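Local structure of putative type VI secretion protein (Escherichia coli, 4HH5) at residues A[17-22]-A[156-161]; A[41-46]-A[96-101]; A[53-58]-A[135-140]; A[114-119]-A[150-155]. The protein is the N-terminal domain of ClpV1, a ClpA/ClpB-family ATPase of a type VI secretion system, and probably serves ATP-driven disassembly of the contracted secretion sheath. All blocks are in the same frame, centred on the assembly; numbering follows the deposited sequence. Where two conformers were deposited one is given.

Contact 1: residues A[17-22]-A[156-161]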
loop_
_atom_site.group_PDB
_atom_site.type_symbol
_atom_site.label_atom_id
_atom_site.label_comp_id
_atom_site.label_asym_id
_atom_site.label_seq_id
_atom_site.Cartn_x
_atom_site.Cartn_y
_atom_site.Cartn_z
ATOM N N HIS A 17 1.312 -8.182 8.949
ATOM C CA HIS A 17 1.680 -7.228 9.990
ATOM C C HIS A 17 2.363 -5.936 9.536
ATOM O O HIS A 17 2.033 -4.870 10.050
ATOM C CB HIS A 17 2.330 -7.920 11.197
ATOM C CG HIS A 17 1.377 -8.828 11.924
ATOM N ND1 HIS A 17 0.042 -8.489 12.107
ATOM C CD2 HIS A 17 1.600 -10.032 12.497
ATOM C CE1 HIS A 17 -0.498 -9.497 12.769
ATOM N NE2 HIS A 17 0.397 -10.443 13.037
ATOM N N TYR A 18 3.223 -6.018 8.513
ATOM C CA TYR A 18 3.921 -4.872 7.915
ATOM C C TYR A 18 2.924 -3.834 7.335
ATOM O O TYR A 18 2.997 -2.650 7.675
ATOM C CB TYR A 18 4.870 -5.378 6.820
ATOM C CG TYR A 18 5.831 -4.339 6.302
ATOM C CD1 TYR A 18 7.033 -4.091 6.953
ATOM C CD2 TYR A 18 5.554 -3.619 5.145
ATOM C CE1 TYR A 18 7.929 -3.139 6.476
ATOM C CE2 TYR A 18 6.434 -2.645 4.672
ATOM C CZ TYR A 18 7.623 -2.411 5.342
ATOM O OH TYR A 18 8.512 -1.476 4.874
ATOM N N CYS A 19 1.988 -4.304 6.495
ATOM C CA CYS A 19 0.946 -3.495 5.851
ATOM C C CYS A 19 -0.063 -2.965 6.843
ATOM O O CYS A 19 -0.541 -1.853 6.647
ATOM C CB CYS A 19 0.258 -4.265 4.731
ATOM S SG CYS A 19 1.316 -4.582 3.305
ATOM N N ALA A 20 -0.448 -3.777 7.851
ATOM C CA ALA A 20 -1.391 -3.355 8.888
ATOM C C ALA A 20 -0.799 -2.219 9.727
ATOM O O ALA A 20 -1.479 -1.217 9.949
ATOM C CB ALA A 20 -1.788 -4.527 9.776
ATOM N N ARG A 21 0.471 -2.369 10.169
ATOM C CA ARG A 21 1.224 -1.367 10.941
ATOM C C ARG A 21 1.289 -0.042 10.151
ATOM O O ARG A 21 1.066 1.024 10.727
ATOM C CB ARG A 21 2.653 -1.886 11.211
ATOM C CG ARG A 21 3.446 -1.135 12.263
ATOM C CD ARG A 21 4.679 -1.946 12.659
ATOM N NE ARG A 21 5.863 -1.584 11.873
ATOM C CZ ARG A 21 6.614 -2.436 11.180
ATOM N NH1 ARG A 21 6.311 -3.732 11.152
ATOM N NH2 ARG A 21 7.674 -2.004 10.512
ATOM N N ALA A 22 1.577 -0.121 8.832
ATOM C CA ALA A 22 1.636 1.052 7.953
ATOM C C ALA A 22 0.261 1.696 7.789
ATOM O O ALA A 22 0.172 2.924 7.728
ATOM C CB ALA A 22 2.210 0.673 6.594
ATOM N N SER A 156 12.835 -9.251 1.713
ATOM C CA SER A 156 11.823 -8.418 2.364
ATOM C C SER A 156 11.514 -8.879 3.782
ATOM O O SER A 156 11.533 -10.075 4.045
ATOM C CB SER A 156 10.544 -8.420 1.526
ATOM O OG SER A 156 9.490 -7.679 2.115
ATOM N N ASP A 157 11.164 -7.930 4.676
ATOM C CA ASP A 157 10.734 -8.231 6.052
ATOM C C ASP A 157 9.324 -8.862 6.042
ATOM O O ASP A 157 8.878 -9.379 7.065
ATOM C CB ASP A 157 10.747 -6.959 6.925
ATOM C CG ASP A 157 12.031 -6.731 7.713
ATOM O OD1 ASP A 157 13.055 -7.370 7.385
ATOM O OD2 ASP A 157 12.014 -5.900 8.641
ATOM N N GLU A 158 8.634 -8.831 4.878
ATOM C CA GLU A 158 7.296 -9.415 4.665
ATOM C C GLU A 158 7.362 -10.891 4.193
ATOM O O GLU A 158 6.343 -11.469 3.797
ATOM C CB GLU A 158 6.524 -8.595 3.623
ATOM C CG GLU A 158 6.345 -7.137 3.978
ATOM C CD GLU A 158 5.513 -6.405 2.950
ATOM O OE1 GLU A 158 4.274 -6.573 2.959
ATOM O OE2 GLU A 158 6.102 -5.674 2.124
ATOM N N CYS A 159 8.558 -11.481 4.206
ATOM C CA CYS A 159 8.796 -12.862 3.775
ATOM C C CYS A 159 8.211 -13.890 4.771
ATOM O O CYS A 159 7.983 -13.521 5.927
ATOM C CB CYS A 159 10.294 -13.077 3.589
ATOM S SG CYS A 159 11.242 -13.052 5.136
ATOM N N PRO A 160 8.051 -15.196 4.397
ATOM C CA PRO A 160 7.596 -16.191 5.395
ATOM C C PRO A 160 8.639 -16.356 6.505
ATOM O O PRO A 160 9.837 -16.172 6.262
ATOM C CB PRO A 160 7.454 -17.491 4.585
ATOM C CG PRO A 160 7.477 -17.077 3.150
ATOM C CD PRO A 160 8.308 -15.837 3.088
ATOM N N GLU A 161 8.184 -16.682 7.723
ATOM C CA GLU A 161 9.054 -16.851 8.891
ATOM C C GLU A 161 9.787 -18.204 8.935
ATOM O O GLU A 161 10.627 -18.418 9.817
ATOM C CB GLU A 161 8.262 -16.607 10.186
HETATM O O HOH W 1 9.996 -3.925 9.201
#
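Tyr18 and Glu158 form the tight part of this contact. The CB and ring of the tyrosine pack against the CG and carboxylate of the glutamate, with Tyr18 CD2 and Glu158 CD 3.5 Å apart. The two side chains cross at about a right angle, yet ring and carboxylate planes lie only 21° apart, and the carboxylate approaches the ring obliquely. With its CG anti to the backbone N (chi1 -169°), Tyr18 swings its ring off helix 17-32 toward the 156-161 loop, and its hydroxyl goes on to the backbone N of Glu52. Cys19 SG lies 3.6 Å from Glu158 OE1 on the same buried side. The carboxylate itself is gripped from outside the two segments: OE2 is bound by Ser115 OG and Asp54 N, OE1 by Asn16 ND2. Three donors would probably keep the acid ionised and limit its rotation. The other side is loose and open to solvent. There Arg21 and Asp157 do not meet directly, NH2 and OD2 being 6.1 Å apart. A water links them, accepting from Arg21 NH2 at 3.3 Å and donating to Asp157 OD2 at 2.9 Å, while lying in the plane of the Tyr18 ring at its edge. The loop leaves helix 149-155 through a type I beta turn from Ser156 to Cys159, shaped by an ST turn in which Glu158 N donates to Ser156 OG at 3.1 Å (162°). The Glu158 bonds, with one from Ser156 OG to Asp54, tie this C-terminal tail to the all-helical Clp N-terminal domain.

Contact 2: residues A[41-46]-A[96-101]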
loop_
_atom_site.group_PDB
_atom_site.type_symbol
_atom_site.label_atom_id
_atom_site.label_comp_id
_atom_site.label_asym_id
_atom_site.label_seq_id
_atom_site.Cartn_x
_atom_site.Cartn_y
_atom_site.Cartn_z
ATOM N N GLU A 41 -1.965 7.142 -0.928
ATOM C CA GLU A 41 -0.743 7.944 -0.794
ATOM C C GLU A 41 -0.285 7.977 0.665
ATOM O O GLU A 41 0.918 7.847 0.911
ATOM C CB GLU A 41 -0.918 9.370 -1.345
ATOM C CG GLU A 41 -1.045 9.450 -2.859
ATOM C CD GLU A 41 -2.434 9.256 -3.437
ATOM O OE1 GLU A 41 -3.364 8.853 -2.698
ATOM O OE2 GLU A 41 -2.592 9.522 -4.647
ATOM N N HIS A 42 -1.240 8.123 1.633
ATOM C CA HIS A 42 -0.931 8.112 3.076
ATOM C C HIS A 42 -0.314 6.756 3.450
ATOM O O HIS A 42 0.673 6.706 4.195
ATOM C CB HIS A 42 -2.187 8.338 3.933
ATOM C CG HIS A 42 -2.705 9.747 3.938
ATOM N ND1 HIS A 42 -3.882 10.085 3.290
ATOM C CD2 HIS A 42 -2.218 10.845 4.560
ATOM C CE1 HIS A 42 -4.055 11.380 3.509
ATOM N NE2 HIS A 42 -3.088 11.881 4.273
ATOM N N TRP A 43 -0.896 5.669 2.920
ATOM C CA TRP A 43 -0.442 4.300 3.146
ATOM C C TRP A 43 0.946 4.065 2.558
ATOM O O TRP A 43 1.805 3.532 3.254
ATOM C CB TRP A 43 -1.448 3.308 2.564
ATOM C CG TRP A 43 -1.408 1.932 3.169
ATOM C CD1 TRP A 43 -0.625 1.498 4.203
ATOM C CD2 TRP A 43 -2.215 0.814 2.781
ATOM N NE1 TRP A 43 -0.889 0.175 4.471
ATOM C CE2 TRP A 43 -1.875 -0.264 3.623
ATOM C CE3 TRP A 43 -3.218 0.628 1.815
ATOM C CZ2 TRP A 43 -2.507 -1.506 3.538
ATOM C CZ3 TRP A 43 -3.849 -0.602 1.736
ATOM C CH2 TRP A 43 -3.493 -1.652 2.592
ATOM N N LEU A 44 1.178 4.465 1.288
ATOM C CA LEU A 44 2.482 4.292 0.619
ATOM C C LEU A 44 3.597 5.034 1.350
ATOM O O LEU A 44 4.691 4.490 1.496
ATOM C CB LEU A 44 2.436 4.703 -0.870
ATOM C CG LEU A 44 1.619 3.790 -1.802
ATOM C CD1 LEU A 44 1.238 4.518 -3.074
ATOM C CD2 LEU A 44 2.361 2.497 -2.136
ATOM N N LEU A 45 3.302 6.247 1.853
ATOM C CA LEU A 45 4.255 7.049 2.617
ATOM C C LEU A 45 4.725 6.237 3.834
ATOM O O LEU A 45 5.925 6.112 4.054
ATOM C CB LEU A 45 3.581 8.360 3.061
ATOM C CG LEU A 45 4.447 9.398 3.784
ATOM C CD1 LEU A 45 4.075 10.777 3.360
ATOM C CD2 LEU A 45 4.266 9.315 5.296
ATOM N N LYS A 46 3.773 5.678 4.602
ATOM C CA LYS A 46 4.066 4.895 5.797
ATOM C C LYS A 46 4.710 3.564 5.495
ATOM O O LYS A 46 5.565 3.134 6.271
ATOM C CB LYS A 46 2.845 4.758 6.704
ATOM C CG LYS A 46 2.504 6.066 7.422
ATOM C CD LYS A 46 3.456 6.326 8.592
ATOM C CE LYS A 46 3.422 7.761 9.047
ATOM N NZ LYS A 46 4.446 8.022 10.088
ATOM N N ALA A 96 -11.024 0.285 -2.530
ATOM C CA ALA A 96 -10.845 -0.318 -3.856
ATOM C C ALA A 96 -9.460 -0.979 -3.980
ATOM O O ALA A 96 -9.384 -2.109 -4.447
ATOM C CB ALA A 96 -11.022 0.733 -4.938
ATOM N N LEU A 97 -8.377 -0.291 -3.534
ATOM C CA LEU A 97 -7.007 -0.831 -3.567
ATOM C C LEU A 97 -6.895 -2.083 -2.689
ATOM O O LEU A 97 -6.327 -3.078 -3.123
ATOM C CB LEU A 97 -5.963 0.232 -3.150
ATOM C CG LEU A 97 -4.498 -0.251 -2.991
ATOM C CD1 LEU A 97 -3.848 -0.527 -4.348
ATOM C CD2 LEU A 97 -3.669 0.762 -2.218
ATOM N N LEU A 98 -7.474 -2.035 -1.482
ATOM C CA LEU A 98 -7.469 -3.134 -0.510
ATOM C C LEU A 98 -8.137 -4.383 -1.089
ATOM O O LEU A 98 -7.583 -5.468 -1.012
ATOM C CB LEU A 98 -8.247 -2.682 0.738
ATOM C CG LEU A 98 -7.897 -3.208 2.141
ATOM C CD1 LEU A 98 -6.771 -4.248 2.157
ATOM C CD2 LEU A 98 -7.583 -2.061 3.056
ATOM N N LYS A 99 -9.331 -4.209 -1.643
ATOM C CA LYS A 99 -10.163 -5.250 -2.247
ATOM C C LYS A 99 -9.477 -5.870 -3.468
ATOM O O LYS A 99 -9.445 -7.094 -3.593
ATOM C CB LYS A 99 -11.539 -4.621 -2.554
ATOM C CG LYS A 99 -12.389 -5.208 -3.648
ATOM C CD LYS A 99 -13.703 -4.445 -3.708
ATOM C CE LYS A 99 -14.455 -4.655 -4.995
ATOM N NZ LYS A 99 -15.679 -3.812 -5.044
ATOM N N GLN A 100 -8.895 -5.031 -4.338
ATOM C CA GLN A 100 -8.181 -5.519 -5.520
ATOM C C GLN A 100 -6.891 -6.243 -5.174
ATOM O O GLN A 100 -6.566 -7.244 -5.819
ATOM C CB GLN A 100 -7.968 -4.403 -6.536
ATOM C CG GLN A 100 -9.290 -4.095 -7.263
ATOM C CD GLN A 100 -9.192 -3.023 -8.306
ATOM O OE1 GLN A 100 -8.331 -2.142 -8.251
ATOM N NE2 GLN A 100 -10.089 -3.075 -9.285
ATOM N N ALA A 101 -6.177 -5.767 -4.139
ATOM C CA ALA A 101 -4.942 -6.403 -3.668
ATOM C C ALA A 101 -5.259 -7.784 -3.102
ATOM O O ALA A 101 -4.495 -8.721 -3.330
ATOM C CB ALA A 101 -4.262 -5.549 -2.615
#
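Trp43 NE1 donates to the backbone O of Cys19 on helix 17-32, and this bond helps to fix the rotation of the indole that spans the contact. No polar bond joins 41-46 to 96-101; what meets across the gap is hydrocarbon. Along the six-membered ring, Trp43 CE3 lies 4.1 Å from Leu97 CD2, and Trp43 CH2 lies 4.1 Å from Leu98 CD2. Each methyl comes in obliquely, but the two lie on opposite sides of the indole plane: Leu97 by CE3 and CZ3, Leu98 at CH2, where its side chain crosses the tryptophan at about a right angle. Holding its CG anti to the backbone N (chi1 -157°), Trp43 thrusts the ring straight out from helix 40-50. That length is needed, since the nearest CA atoms, those of Trp43 and Leu97, are 10.7 Å apart. All three residues are buried near the centre of the helical Clp N-terminal domain, where the indole spans the distance between helices 40-50 and 92-107. Ala22 and Leu23 of helix 17-32 also touch Trp43, while Leu118 of helix 115-124 packs on the indole and Ala121 of that helix on Leu97.

Contact 3: residues A[53-58]-A[135-140]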
loop_
_atom_site.group_PDB
_atom_site.type_symbol
_atom_site.label_atom_id
_atom_site.label_comp_id
_atom_site.label_asym_id
_atom_site.label_seq_id
_atom_site.Cartn_x
_atom_site.Cartn_y
_atom_site.Cartn_z
ATOM N N GLY A 53 10.153 -3.496 3.470
ATOM C CA GLY A 53 9.192 -4.364 2.794
ATOM C C GLY A 53 9.422 -4.589 1.317
ATOM O O GLY A 53 10.489 -4.257 0.785
ATOM N N ASP A 54 8.400 -5.162 0.640
ATOM C CA ASP A 54 8.482 -5.479 -0.784
ATOM C C ASP A 54 8.817 -4.281 -1.659
ATOM O O ASP A 54 9.640 -4.422 -2.555
ATOM C CB ASP A 54 7.231 -6.231 -1.292
ATOM C CG ASP A 54 6.867 -7.497 -0.520
ATOM O OD1 ASP A 54 7.769 -8.106 0.090
ATOM O OD2 ASP A 54 5.704 -7.922 -0.599
ATOM N N LEU A 55 8.218 -3.104 -1.381
ATOM C CA LEU A 55 8.450 -1.874 -2.147
ATOM C C LEU A 55 9.915 -1.448 -2.147
ATOM O O LEU A 55 10.454 -1.122 -3.210
ATOM C CB LEU A 55 7.584 -0.717 -1.619
ATOM C CG LEU A 55 6.088 -0.750 -1.908
ATOM C CD1 LEU A 55 5.400 0.414 -1.208
ATOM C CD2 LEU A 55 5.799 -0.653 -3.413
ATOM N N THR A 56 10.546 -1.436 -0.953
ATOM C CA THR A 56 11.959 -1.069 -0.766
ATOM C C THR A 56 12.883 -2.042 -1.498
ATOM O O THR A 56 13.833 -1.599 -2.149
ATOM C CB THR A 56 12.293 -0.949 0.737
ATOM O OG1 THR A 56 11.473 0.081 1.290
ATOM C CG2 THR A 56 13.775 -0.637 0.997
ATOM N N VAL A 57 12.599 -3.349 -1.409
ATOM C CA VAL A 57 13.375 -4.408 -2.089
ATOM C C VAL A 57 13.353 -4.185 -3.619
ATOM O O VAL A 57 14.398 -4.255 -4.275
ATOM C CB VAL A 57 12.886 -5.825 -1.673
ATOM C CG1 VAL A 57 13.483 -6.921 -2.562
ATOM C CG2 VAL A 57 13.205 -6.096 -0.201
ATOM N N LEU A 58 12.169 -3.899 -4.168
ATOM C CA LEU A 58 11.986 -3.646 -5.600
ATOM C C LEU A 58 12.685 -2.360 -6.040
ATOM O O LEU A 58 13.387 -2.372 -7.057
ATOM C CB LEU A 58 10.496 -3.656 -5.973
ATOM C CG LEU A 58 9.787 -5.009 -5.794
ATOM C CD1 LEU A 58 8.282 -4.848 -5.855
ATOM C CD2 LEU A 58 10.257 -6.036 -6.802
ATOM N N TRP A 135 5.305 7.293 -10.467
ATOM C CA TRP A 135 5.526 6.605 -11.748
ATOM C C TRP A 135 6.441 5.347 -11.684
ATOM O O TRP A 135 6.113 4.389 -12.394
ATOM C CB TRP A 135 5.938 7.587 -12.876
ATOM C CG TRP A 135 7.297 8.187 -12.693
ATOM C CD1 TRP A 135 7.592 9.400 -12.147
ATOM C CD2 TRP A 135 8.553 7.589 -13.050
ATOM N NE1 TRP A 135 8.956 9.591 -12.125
ATOM C CE2 TRP A 135 9.571 8.484 -12.654
ATOM C CE3 TRP A 135 8.920 6.348 -13.613
ATOM C CZ2 TRP A 135 10.929 8.192 -12.817
ATOM C CZ3 TRP A 135 10.268 6.051 -13.755
ATOM C CH2 TRP A 135 11.255 6.965 -13.365
ATOM N N PRO A 136 7.529 5.255 -10.843
ATOM C CA PRO A 136 8.339 4.007 -10.827
ATOM C C PRO A 136 7.570 2.760 -10.391
ATOM O O PRO A 136 7.861 1.658 -10.856
ATOM C CB PRO A 136 9.470 4.323 -9.834
ATOM C CG PRO A 136 9.547 5.839 -9.817
ATOM C CD PRO A 136 8.106 6.255 -9.913
ATOM N N LEU A 137 6.574 2.944 -9.512
ATOM C CA LEU A 137 5.715 1.877 -8.990
ATOM C C LEU A 137 4.856 1.255 -10.112
ATOM O O LEU A 137 4.405 0.126 -9.976
ATOM C CB LEU A 137 4.820 2.455 -7.870
ATOM C CG LEU A 137 5.465 2.630 -6.471
ATOM C CD1 LEU A 137 6.417 3.818 -6.416
ATOM C CD2 LEU A 137 4.409 2.819 -5.409
ATOM N N LEU A 138 4.656 1.982 -11.222
ATOM C CA LEU A 138 3.869 1.532 -12.380
ATOM C C LEU A 138 4.712 0.858 -13.477
ATOM O O LEU A 138 4.161 0.454 -14.507
ATOM C CB LEU A 138 3.062 2.715 -12.966
ATOM C CG LEU A 138 2.204 3.538 -11.985
ATOM C CD1 LEU A 138 1.523 4.694 -12.698
ATOM C CD2 LEU A 138 1.166 2.666 -11.269
ATOM N N THR A 139 6.037 0.730 -13.263
ATOM C CA THR A 139 6.964 0.167 -14.257
ATOM C C THR A 139 6.974 -1.352 -14.367
ATOM O O THR A 139 7.267 -1.868 -15.443
ATOM C CB THR A 139 8.383 0.764 -14.160
ATOM O OG1 THR A 139 8.959 0.420 -12.901
ATOM C CG2 THR A 139 8.413 2.274 -14.392
ATOM N N LEU A 140 6.692 -2.068 -13.267
ATOM C CA LEU A 140 6.674 -3.533 -13.275
ATOM C C LEU A 140 5.251 -4.022 -13.496
ATOM O O LEU A 140 4.317 -3.439 -12.962
ATOM C CB LEU A 140 7.234 -4.109 -11.951
ATOM C CG LEU A 140 8.673 -3.727 -11.571
ATOM C CD1 LEU A 140 8.906 -3.900 -10.084
ATOM C CD2 LEU A 140 9.698 -4.523 -12.376
#
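Helix 54-61, opened by Gly53 at its N-cap position, faces the 3-10 segment that ends at 138 across a backbone gap whose nearest CA atoms, those of Leu55 and Leu137, are 8.3 Å apart. Four leucines bridge it in two pairs, one methyl to one methyl, and no hydrogen bond crosses. In the first, Leu55 CD2 meets Leu137 CD2 at 4.2 Å; neither side chain sets out directly at the opposite segment, but both bend round to bring a terminal methyl to it. In the second, Leu58 CD2 meets Leu140 CD1 at 4.1 Å. Here both side chains leave the backbone toward the other segment, and both leucines hold CG anti to their carbonyl carbon (chi1 -65° and -59°), their chains crossing at a slant. Leu55 and Leu58 lie three residues apart, on one face of the helix. Leu137 and Leu140 are equally spaced, but the chain turns through Thr139 before Leu140 comes in. A small polar latch secures that exit: Thr139 OG1 donates to Pro136 O at 2.6 Å, in the carbonyl plane and on a lone pair (C=O...donor angle 144°), while Thr139 N gives the same oxygen a second bond of 3.2 Å. This is leucine packing in the hydrophobic interior of the helical Clp N-terminal domain, joining helix 54-61 to the loop between helices 115-124 and 142-147. Leu140 O accepts from Thr123 OG1 of helix 115-124; Leu119 of that helix touches Leu55, Leu58 and Leu137, and Leu44 of helix 40-50 packs on Leu55 and Leu137.

Contact 4: residues A[114-119]-A[150-155]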
loop_
_atom_site.group_PDB
_atom_site.type_symbol
_atom_site.label_atom_id
_atom_site.label_comp_id
_atom_site.label_asym_id
_atom_site.label_seq_id
_atom_site.Cartn_x
_atom_site.Cartn_y
_atom_site.Cartn_z
ATOM N N ARG A 114 0.274 -8.637 1.177
ATOM C CA ARG A 114 1.570 -7.995 1.389
ATOM C C ARG A 114 1.688 -6.791 0.467
ATOM O O ARG A 114 0.838 -6.637 -0.418
ATOM C CB ARG A 114 2.743 -8.982 1.282
ATOM C CG ARG A 114 2.859 -9.745 -0.007
ATOM C CD ARG A 114 3.783 -10.928 0.164
ATOM N NE ARG A 114 5.190 -10.523 0.251
ATOM C CZ ARG A 114 6.201 -11.376 0.343
ATOM N NH1 ARG A 114 5.974 -12.685 0.369
ATOM N NH2 ARG A 114 7.451 -10.928 0.405
ATOM N N SER A 115 2.707 -5.922 0.662
ATOM C CA SER A 115 2.817 -4.719 -0.178
ATOM C C SER A 115 2.959 -4.977 -1.670
ATOM O O SER A 115 2.462 -4.180 -2.459
ATOM C CB SER A 115 3.862 -3.736 0.344
ATOM O OG SER A 115 5.169 -4.271 0.261
ATOM N N VAL A 116 3.553 -6.119 -2.065
ATOM C CA VAL A 116 3.665 -6.470 -3.490
ATOM C C VAL A 116 2.278 -6.657 -4.127
ATOM O O VAL A 116 2.130 -6.385 -5.311
ATOM C CB VAL A 116 4.629 -7.661 -3.773
ATOM C CG1 VAL A 116 4.018 -8.998 -3.350
ATOM C CG2 VAL A 116 5.046 -7.695 -5.243
ATOM N N HIS A 117 1.266 -7.098 -3.337
ATOM C CA HIS A 117 -0.114 -7.274 -3.824
ATOM C C HIS A 117 -0.778 -5.923 -4.005
ATOM O O HIS A 117 -1.548 -5.749 -4.946
ATOM C CB HIS A 117 -0.947 -8.180 -2.898
ATOM C CG HIS A 117 -0.351 -9.542 -2.711
ATOM N ND1 HIS A 117 -0.281 -10.130 -1.464
ATOM C CD2 HIS A 117 0.180 -10.389 -3.627
ATOM C CE1 HIS A 117 0.286 -11.312 -1.655
ATOM N NE2 HIS A 117 0.597 -11.501 -2.940
ATOM N N LEU A 118 -0.455 -4.959 -3.126
ATOM C CA LEU A 118 -0.943 -3.581 -3.244
ATOM C C LEU A 118 -0.307 -2.985 -4.501
ATOM O O LEU A 118 -0.972 -2.263 -5.236
ATOM C CB LEU A 118 -0.548 -2.734 -2.016
ATOM C CG LEU A 118 -1.021 -3.235 -0.631
ATOM C CD1 LEU A 118 -0.384 -2.413 0.493
ATOM C CD2 LEU A 118 -2.531 -3.161 -0.501
ATOM N N LEU A 119 0.973 -3.337 -4.773
ATOM C CA LEU A 119 1.673 -2.857 -5.960
ATOM C C LEU A 119 1.076 -3.470 -7.223
ATOM O O LEU A 119 0.855 -2.755 -8.201
ATOM C CB LEU A 119 3.187 -3.104 -5.870
ATOM C CG LEU A 119 4.018 -2.453 -6.960
ATOM C CD1 LEU A 119 3.922 -0.930 -6.899
ATOM C CD2 LEU A 119 5.448 -2.885 -6.861
ATOM N N PRO A 150 10.584 -15.243 -5.375
ATOM C CA PRO A 150 11.776 -15.775 -4.667
ATOM C C PRO A 150 12.719 -14.702 -4.124
ATOM O O PRO A 150 13.293 -14.890 -3.053
ATOM C CB PRO A 150 12.486 -16.616 -5.740
ATOM C CG PRO A 150 11.427 -16.949 -6.720
ATOM C CD PRO A 150 10.532 -15.755 -6.760
ATOM N N LEU A 151 12.885 -13.588 -4.853
ATOM C CA LEU A 151 13.752 -12.493 -4.419
ATOM C C LEU A 151 13.130 -11.762 -3.226
ATOM O O LEU A 151 13.823 -11.491 -2.239
ATOM C CB LEU A 151 14.024 -11.512 -5.568
ATOM C CG LEU A 151 14.932 -10.352 -5.186
ATOM C CD1 LEU A 151 16.345 -10.575 -5.674
ATOM C CD2 LEU A 151 14.328 -9.032 -5.590
ATOM N N LEU A 152 11.822 -11.468 -3.311
ATOM C CA LEU A 152 11.080 -10.796 -2.240
ATOM C C LEU A 152 11.113 -11.645 -0.976
ATOM O O LEU A 152 11.334 -11.116 0.109
ATOM C CB LEU A 152 9.619 -10.529 -2.661
ATOM C CG LEU A 152 9.410 -9.508 -3.769
ATOM C CD1 LEU A 152 7.966 -9.429 -4.123
ATOM C CD2 LEU A 152 9.930 -8.112 -3.367
ATOM N N ASP A 153 10.979 -12.979 -1.131
ATOM C CA ASP A 153 11.030 -13.897 0.003
ATOM C C ASP A 153 12.440 -14.000 0.621
ATOM O O ASP A 153 12.571 -14.359 1.789
ATOM C CB ASP A 153 10.432 -15.263 -0.374
ATOM C CG ASP A 153 8.913 -15.258 -0.525
ATOM O OD1 ASP A 153 8.275 -14.242 -0.151
ATOM O OD2 ASP A 153 8.360 -16.279 -0.983
ATOM N N ALA A 154 13.488 -13.642 -0.139
ATOM C CA ALA A 154 14.850 -13.680 0.387
ATOM C C ALA A 154 15.277 -12.345 1.026
ATOM O O ALA A 154 16.144 -12.346 1.896
ATOM C CB ALA A 154 15.826 -14.053 -0.718
ATOM N N GLN A 155 14.676 -11.213 0.597
ATOM C CA GLN A 155 15.115 -9.885 1.047
ATOM C C GLN A 155 14.136 -9.020 1.847
ATOM O O GLN A 155 14.570 -8.093 2.525
ATOM C CB GLN A 155 15.619 -9.088 -0.172
ATOM C CG GLN A 155 16.721 -9.778 -0.983
ATOM C CD GLN A 155 17.286 -8.902 -2.076
ATOM O OE1 GLN A 155 16.990 -7.711 -2.173
ATOM N NE2 GLN A 155 18.149 -9.465 -2.903
#
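Arg114 reaches from the N-cap position of helix 115-124 to Asp153 near the end of helix 149-155. Its NH1 donates to Asp153 OD1 at 2.8 Å, with an N-H...acceptor angle of 156°, as part of a salt bridge. The acceptor lies at the edge of the guanidinium, near its plane, and is met nearly along its own C-O axis, with guanidinium and carboxylate 24° from coplanar. Asp54 takes the other two nitrogens: NE forms a salt bridge with its OD2, and Arg114 NH2 lies 2.9 Å from Asp54 OD1. Gripped by two carboxylates, the flat group is held against turning, and the arginine's charge is probably balanced by both acids. Leu152 CB meets the group obliquely.

Asp54, which belongs to helix 54-61, serves the helix start as well, since its OD2 accepts from Val116 N; within the all-helical Clp N-terminal domain, a carboxylate from another helix thus meets a first-turn amide. Ser115 OG bonds Glu158 OE2, tying this helix start to the C-terminal loop. The amide of the N-cap residue is satisfied by its own helix. Arg114 N donates to His117 ND1 at 3.1 Å, almost straight at 171° though tilted out of the imidazole plane, with the side chain of the N3 residue accepting as in one half of a capping box. Farther out, His117 NE2 has a weak bond to Glu110 OE1. Next to the polar group Val116 CG2 packs on Leu152 CD1 at 3.6 Å. Val116 CB also comes within 3.8 Å of Leu152 CD1.

Overall arrangement
All four contacts lie in one helical domain. Contact 1, joining residues near the start of the chain to its C-terminal tail, closes a loop that holds the other three. Contacts 2 and 4 follow in series, while contact 3 crosses both along the chain. Contact 2 is nearest the domain centre, about 4 Å away, against 11 to 12 Å for the others (centre to centre). Contacts 1 and 4 are about 9 Å apart and contacts 3 and 4 about 10 Å; Asp54, on helix 54-61 of contact 3, joins this group by polar bonds. Helix 40-50 connects contacts 2 and 3 through Leu44, giving a leucine-rich interior tied to a polar network near the C-terminal end.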